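Local coordinates for protein UDP-N-acetylglucosamine 4-epimerase (Bacillus cereus, PDB 3M2P) that probably catalyses the 4-epimerisation of UDP-N-acetylglucosamine, as an NAD(P)-dependent epimerase/dehydratase with a Rossmann-type nucleotide-binding domain that binds UDP, at residues A[189-193]-A[254-258]; A[194-198]-A[260-265]. One frame throughout, in Å; residues are numbered along the deposited sequence.

Contacts 1 and 2 are successive parts of one side-by-side pairing: residues 189-198 lead from strand 187-189 into strand 197-201, while 254-265 run alongside from the end of strand 249-251 toward helix 268-273. Their centres lie 14 Å apart, and they meet where Ser-193 OG packs against Ile-260 CB at 4.1 Å. Each holds one parallel-type backbone bridge. Contact 1 is peripheral, about 27 Å from the centre of the chain to its own centre, beside a two-stranded parallel sheet; contact 2, at about 17 Å, reaches strand 197-201 of the large mixed sheet. Both lie away from the UDP-binding residues and are structural packing.

Contact 1: residues A[189-193]-A[254-258]; sequences LHANS and PNANE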
ATOM      1  N   LEU A 189       5.008  32.642  -4.144  1.00 47.69           N
ATOM      2  CA  LEU A 189       5.397  31.407  -3.490  1.00 46.71           C
ATOM      3  C   LEU A 189       5.341  31.687  -2.012  1.00 47.47           C
ATOM      4  O   LEU A 189       5.979  32.628  -1.563  1.00 49.17           O
ATOM      5  CB  LEU A 189       6.827  31.033  -3.877  1.00 48.03           C
ATOM      6  CG  LEU A 189       7.126  30.572  -5.312  1.00 47.48           C
ATOM      7  CD1 LEU A 189       8.607  30.615  -5.564  1.00 47.64           C
ATOM      8  CD2 LEU A 189       6.596  29.178  -5.585  1.00 46.84           C
ATOM      9  N   HIS A 190       4.592  30.896  -1.249  1.00 46.67           N
ATOM     10  CA  HIS A 190       4.467  31.152   0.186  1.00 46.56           C
ATOM     11  C   HIS A 190       5.801  31.498   0.830  1.00 47.15           C
ATOM     12  O   HIS A 190       5.927  32.504   1.525  1.00 46.72           O
ATOM     13  CB  HIS A 190       3.844  29.973   0.939  1.00 47.88           C
ATOM     14  CG  HIS A 190       3.613  30.255   2.393  1.00 47.97           C
ATOM     15  ND1 HIS A 190       4.451  29.791   3.386  1.00 47.21           N
ATOM     16  CD2 HIS A 190       2.661  30.988   3.017  1.00 46.71           C
ATOM     17  CE1 HIS A 190       4.018  30.216   4.560  1.00 46.30           C
ATOM     18  NE2 HIS A 190       2.934  30.944   4.363  1.00 46.72           N
ATOM     19  N   ALA A 191       6.786  30.639   0.615  1.00 48.25           N
ATOM     20  CA  ALA A 191       8.161  30.921   1.010  1.00 48.81           C
ATOM     21  C   ALA A 191       9.100  30.276  -0.008  1.00 48.78           C
ATOM     22  O   ALA A 191       8.644  29.649  -0.960  1.00 47.87           O
ATOM     23  CB  ALA A 191       8.437  30.405   2.411  1.00 47.54           C
ATOM     24  N   ASN A 192      10.404  30.446   0.175  1.00 48.38           N
ATOM     25  CA  ASN A 192      11.366  29.758  -0.673  1.00 47.32           C
ATOM     26  C   ASN A 192      11.580  28.333  -0.206  1.00 47.93           C
ATOM     27  O   ASN A 192      11.486  28.045   0.984  1.00 48.33           O
ATOM     28  CB  ASN A 192      12.698  30.490  -0.673  1.00 47.56           C
ATOM     29  CG  ASN A 192      12.836  31.427  -1.837  1.00 48.38           C
ATOM     30  OD1 ASN A 192      12.528  31.070  -2.984  1.00 47.81           O
ATOM     31  ND2 ASN A 192      13.309  32.639  -1.559  1.00 46.99           N
ATOM     32  N   SER A 193      11.867  27.439  -1.140  1.00 47.64           N
ATOM     33  CA  SER A 193      12.084  26.050  -0.776  1.00 46.81           C
ATOM     34  C   SER A 193      13.221  25.471  -1.569  1.00 44.96           C
ATOM     35  O   SER A 193      13.460  25.858  -2.709  1.00 44.63           O
ATOM     36  CB  SER A 193      10.819  25.205  -0.986  1.00 47.66           C
ATOM     37  OG  SER A 193      10.817  24.068  -0.130  1.00 48.08           O
ATOM     38  N   PRO A 254       9.643  35.382   4.268  1.00 48.39           N
ATOM     39  CA  PRO A 254      11.066  35.022   4.335  1.00 46.60           C
ATOM     40  C   PRO A 254      11.240  33.618   4.893  1.00 45.74           C
ATOM     41  O   PRO A 254      10.274  33.053   5.406  1.00 46.12           O
ATOM     42  CB  PRO A 254      11.643  36.060   5.309  1.00 44.11           C
ATOM     43  CG  PRO A 254      10.643  37.177   5.314  1.00 45.22           C
ATOM     44  CD  PRO A 254       9.319  36.499   5.171  1.00 47.11           C
ATOM     45  N   ASN A 255      12.453  33.080   4.789  1.00 44.61           N
ATOM     46  CA  ASN A 255      12.798  31.743   5.287  1.00 45.82           C
ATOM     47  C   ASN A 255      12.336  30.600   4.395  1.00 47.57           C
ATOM     48  O   ASN A 255      11.925  30.805   3.247  1.00 47.34           O
ATOM     49  CB  ASN A 255      12.261  31.503   6.698  1.00 45.44           C
ATOM     50  CG  ASN A 255      12.524  32.660   7.622  1.00 44.40           C
ATOM     51  OD1 ASN A 255      13.618  33.225   7.632  1.00 42.50           O
ATOM     52  ND2 ASN A 255      11.514  33.025   8.410  1.00 45.93           N
ATOM     53  N   ALA A 256      12.410  29.396   4.960  1.00 49.22           N
ATOM     54  CA  ALA A 256      12.000  28.162   4.296  1.00 50.48           C
ATOM     55  C   ALA A 256      10.504  27.871   4.468  1.00 51.73           C
ATOM     56  O   ALA A 256       9.956  28.029   5.558  1.00 52.23           O
ATOM     57  CB  ALA A 256      12.818  27.001   4.827  1.00 52.21           C
ATOM     58  N   ASN A 257       9.861  27.450   3.379  1.00 52.40           N
ATOM     59  CA  ASN A 257       8.466  27.000   3.393  1.00 53.84           C
ATOM     60  C   ASN A 257       8.256  25.865   4.395  1.00 56.29           C
ATOM     61  O   ASN A 257       7.503  26.009   5.371  1.00 57.27           O
ATOM     62  CB  ASN A 257       8.026  26.557   1.988  1.00 52.76           C
ATOM     63  CG  ASN A 257       6.512  26.425   1.855  1.00 52.05           C
ATOM     64  OD1 ASN A 257       5.832  26.006   2.787  1.00 54.22           O
ATOM     65  ND2 ASN A 257       5.983  26.780   0.690  1.00 49.82           N
ATOM     66  N   GLU A 258       8.928  24.744   4.145  1.00 55.11           N
ATOM     67  CA  GLU A 258       8.886  23.595   5.051  1.00 58.94           C
ATOM     68  C   GLU A 258       7.562  22.818   5.008  1.00 57.84           C
ATOM     69  O   GLU A 258       7.391  21.824   5.716  1.00 57.56           O
ATOM     70  CB  GLU A 258       9.241  24.003   6.490  1.00 59.64           C
ATOM     71  CG  GLU A 258      10.740  23.997   6.778  1.00 62.12           C
ATOM     72  CD  GLU A 258      11.095  24.714   8.074  1.00 65.79           C
ATOM     73  OE1 GLU A 258      10.154  25.104   8.810  1.00 67.24           O
ATOM     74  OE2 GLU A 258      12.309  24.892   8.348  1.00 65.43           O
TER
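Asn-192 and Ala-256 form a single parallel-type beta bridge, where the two segments that follow the small parallel sheet of strands 187-189 and 249-251 meet again in their loops. The evidence is the hydrogen-bond pattern: Asn-192 uses both its N-H and its carbonyl, toward the residues before and after Ala-256. Asn-257 N donates to Asn-192 O at 3.0 Å with 160° at the hydrogen, while the bond from Asn-192 N to Asn-255 O is weak, long at 3.4 Å and bent to 137°. The Ala-256 CA, with its C-H aimed at Asn-192 O, adds a second, softer contact to the same acceptor. The segments run at a steep angle to each other, which fits a pairing that does not grow into a ladder.

Asn-257 provides the main side-chain packing. Its CB rests 3.9 Å from Ala-191 CB and lies close to Asn-192 O as well, with Ser-193 OG a little farther away. Because CG stands anti to the backbone N (chi1 -165°), the amide is carried across the bend at His-190 and Ala-191. There Asn-257 ND2 comes to 3.9 Å from His-190 CB, and it is equally near the backbone N of Ala-191. The other tip atom, Asn-257 OD1, lies 4.1 Å from His-190 ND1, which is too long to count as a bond; it accepts instead from Gly-259 N, closing an Asx turn that would limit the rotation of the amide. The imidazole and amide planes are inclined by roughly half a right angle, so the two groups do not stack.

Next to Asn-257 CB, buried Ala-191 points its methyl into the opposing backbone: Ala-191 CB is 3.6 Å from Asn-255 O and 3.4 Å from Asn-257 N.

Contact 2: residues A[194-198]-A[260-265]; sequences VAKRE and IHSSYM
With OG turned beside its own backbone N (chi1 -82°), Ser-262 accepts the N-H of Lys-196 at 2.7 Å from N to OG, nearly straight at 169°. A bend at chi3 of Arg-197 (-89°) swings NE to 3.7 Å from Ile-260 CG2, the two side chains crossing almost perpendicularly. One residue beyond Ser-262, the backbones make one parallel-type beta bridge, Arg-197 with Ser-263, where the segment joins strand 197-201 of the mixed Rossmann-type sheet. Ser-263 supplies both bonds: its N donates to Lys-196 O at 2.8 Å, and its O accepts from Glu-198 N at 2.7 Å. The polar ends are held elsewhere, Arg-197 NH2 by Asn-232 OD1 and Ser-263 OG by His-162 NE2, which ties the loop to the neighbouring strand 154-164. Glu-198, buried and extended, sends OE1 to the backbone N of Met-265, a selenomethionine, but the modelled separation is too short to trust in detail; OE2 has weak bonds to Ser-226 N and Gly-227 N. Beside the bridge, the Tyr-264 ring presents its edge to Lys-196 O, which lies in the ring plane 3.5 Å from CD1.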
ATOM      1  N   VAL A 194      13.920  24.536  -0.943  1.00 46.31           N
ATOM      2  CA  VAL A 194      15.024  23.844  -1.581  1.00 46.23           C
ATOM      3  C   VAL A 194      14.582  22.461  -2.086  1.00 44.67           C
ATOM      4  O   VAL A 194      15.328  21.781  -2.789  1.00 45.32           O
ATOM      5  CB  VAL A 194      16.231  23.742  -0.625  1.00 45.08           C
ATOM      6  CG1 VAL A 194      17.457  23.229  -1.363  1.00 47.28           C
ATOM      7  CG2 VAL A 194      16.530  25.097  -0.039  1.00 44.07           C
ATOM      8  N   ALA A 195      13.357  22.070  -1.745  1.00 44.25           N
ATOM      9  CA  ALA A 195      12.805  20.781  -2.149  1.00 43.61           C
ATOM     10  C   ALA A 195      12.597  20.707  -3.655  1.00 43.94           C
ATOM     11  O   ALA A 195      12.179  21.681  -4.278  1.00 43.49           O
ATOM     12  CB  ALA A 195      11.504  20.516  -1.431  1.00 45.13           C
ATOM     13  N   LYS A 196      12.901  19.541  -4.222  1.00 44.17           N
ATOM     14  CA  LYS A 196      12.842  19.307  -5.663  1.00 43.43           C
ATOM     15  C   LYS A 196      11.786  18.255  -5.966  1.00 43.12           C
ATOM     16  O   LYS A 196      11.778  17.179  -5.360  1.00 42.53           O
ATOM     17  CB  LYS A 196      14.207  18.854  -6.183  1.00 43.01           C
ATOM     18  CG  LYS A 196      15.209  19.988  -6.288  1.00 46.14           C
ATOM     19  CD  LYS A 196      16.660  19.514  -6.408  1.00 49.15           C
ATOM     20  CE  LYS A 196      17.570  20.664  -6.886  1.00 50.81           C
ATOM     21  NZ  LYS A 196      19.014  20.528  -6.480  1.00 52.83           N
ATOM     22  N   ARG A 197      10.890  18.578  -6.897  1.00 42.73           N
ATOM     23  CA  ARG A 197       9.769  17.705  -7.243  1.00 42.24           C
ATOM     24  C   ARG A 197       9.782  17.380  -8.733  1.00 41.90           C
ATOM     25  O   ARG A 197       9.996  18.262  -9.551  1.00 42.26           O
ATOM     26  CB  ARG A 197       8.438  18.365  -6.858  1.00 43.97           C
ATOM     27  CG  ARG A 197       8.183  18.452  -5.349  1.00 44.98           C
ATOM     28  CD  ARG A 197       6.731  18.805  -5.054  1.00 46.41           C
ATOM     29  NE  ARG A 197       6.508  20.247  -4.999  1.00 50.18           N
ATOM     30  CZ  ARG A 197       5.314  20.834  -5.088  1.00 51.74           C
ATOM     31  NH1 ARG A 197       4.218  20.116  -5.264  1.00 49.98           N
ATOM     32  NH2 ARG A 197       5.214  22.155  -5.018  1.00 53.89           N
ATOM     33  N   GLU A 198       9.554  16.116  -9.088  1.00 41.46           N
ATOM     34  CA  GLU A 198       9.665  15.695 -10.484  1.00 40.37           C
ATOM     35  C   GLU A 198       8.346  15.854 -11.229  1.00 40.16           C
ATOM     36  O   GLU A 198       7.316  15.375 -10.772  1.00 39.62           O
ATOM     37  CB  GLU A 198      10.146  14.256 -10.554  1.00 39.91           C
ATOM     38  CG  GLU A 198      10.597  13.785 -11.925  1.00 40.24           C
ATOM     39  CD  GLU A 198      11.222  12.402 -11.845  1.00 40.16           C
ATOM     40  OE1 GLU A 198      11.291  11.872 -10.711  1.00 38.81           O
ATOM     41  OE2 GLU A 198      11.642  11.846 -12.893  1.00 41.05           O
ATOM     42  N   ILE A 260       6.813  21.573   2.185  1.00 55.17           N
ATOM     43  CA  ILE A 260       7.068  20.883   0.929  1.00 53.13           C
ATOM     44  C   ILE A 260       8.225  19.916   1.056  1.00 52.04           C
ATOM     45  O   ILE A 260       9.249  20.244   1.648  1.00 52.44           O
ATOM     46  CB  ILE A 260       7.372  21.885  -0.185  1.00 51.87           C
ATOM     47  CG1 ILE A 260       6.338  23.013  -0.155  1.00 53.71           C
ATOM     48  CG2 ILE A 260       7.377  21.198  -1.536  1.00 51.26           C
ATOM     49  CD1 ILE A 260       5.988  23.568  -1.521  1.00 53.71           C
ATOM     50  N   HIS A 261       8.058  18.718   0.503  1.00 50.57           N
ATOM     51  CA  HIS A 261       9.129  17.723   0.526  1.00 49.27           C
ATOM     52  C   HIS A 261       9.615  17.369  -0.884  1.00 46.84           C
ATOM     53  O   HIS A 261       8.903  17.586  -1.867  1.00 46.75           O
ATOM     54  CB  HIS A 261       8.693  16.477   1.311  1.00 48.68           C
ATOM     55  CG  HIS A 261       8.400  16.753   2.755  1.00 52.07           C
ATOM     56  ND1 HIS A 261       7.122  16.959   3.233  1.00 53.59           N
ATOM     57  CD2 HIS A 261       9.222  16.885   3.825  1.00 52.75           C
ATOM     58  CE1 HIS A 261       7.167  17.193   4.533  1.00 52.73           C
ATOM     59  NE2 HIS A 261       8.431  17.152   4.917  1.00 53.64           N
ATOM     60  N   SER A 262      10.833  16.845  -0.987  1.00 44.76           N
ATOM     61  CA  SER A 262      11.373  16.449  -2.287  1.00 43.91           C
ATOM     62  C   SER A 262      10.789  15.136  -2.796  1.00 41.74           C
ATOM     63  O   SER A 262      10.615  14.190  -2.035  1.00 41.39           O
ATOM     64  CB  SER A 262      12.896  16.338  -2.227  1.00 43.04           C
ATOM     65  OG  SER A 262      13.494  17.607  -2.374  1.00 43.48           O
ATOM     66  N   SER A 263      10.488  15.077  -4.088  1.00 40.89           N
ATOM     67  CA  SER A 263      10.120  13.803  -4.704  1.00 40.16           C
ATOM     68  C   SER A 263      10.544  13.705  -6.165  1.00 38.47           C
ATOM     69  O   SER A 263      10.072  14.445  -7.020  1.00 38.29           O
ATOM     70  CB  SER A 263       8.624  13.492  -4.530  1.00 40.00           C
ATOM     71  OG  SER A 263       7.797  14.530  -5.025  1.00 39.42           O
ATOM     72  N   TYR A 264      11.460  12.786  -6.435  1.00 38.05           N
ATOM     73  CA  TYR A 264      11.870  12.498  -7.798  1.00 38.42           C
ATOM     74  C   TYR A 264      12.381  11.080  -7.877  1.00 37.87           C
ATOM     75  O   TYR A 264      12.680  10.471  -6.855  1.00 38.06           O
ATOM     76  CB  TYR A 264      12.935  13.479  -8.289  1.00 38.94           C
ATOM     77  CG  TYR A 264      14.100  13.722  -7.344  1.00 38.53           C
ATOM     78  CD1 TYR A 264      14.076  14.785  -6.448  1.00 39.77           C
ATOM     79  CD2 TYR A 264      15.233  12.913  -7.369  1.00 37.77           C
ATOM     80  CE1 TYR A 264      15.128  15.027  -5.594  1.00 39.93           C
ATOM     81  CE2 TYR A 264      16.295  13.147  -6.511  1.00 37.90           C
ATOM     82  CZ  TYR A 264      16.240  14.215  -5.630  1.00 38.50           C
ATOM     83  OH  TYR A 264      17.286  14.488  -4.774  1.00 36.81           O
HETATM   84  N   MSE A 265      12.487  10.552  -9.088  1.00 38.00           N
HETATM   85  CA  MSE A 265      12.850   9.154  -9.259  1.00 37.49           C
HETATM   86  C   MSE A 265      13.951   8.931 -10.260  1.00 36.48           C
HETATM   87  O   MSE A 265      14.142   9.696 -11.199  1.00 35.75           O
HETATM   88  CB  MSE A 265      11.649   8.331  -9.722  1.00 36.32           C
HETATM   89  CG  MSE A 265      10.485   8.316  -8.774  1.00 38.34           C
HETATM   90 SE   MSE A 265       8.887   7.682  -9.679  1.00 52.79          SE
HETATM   91  CE  MSE A 265       8.899   8.920 -11.206  1.00 36.83           C
TER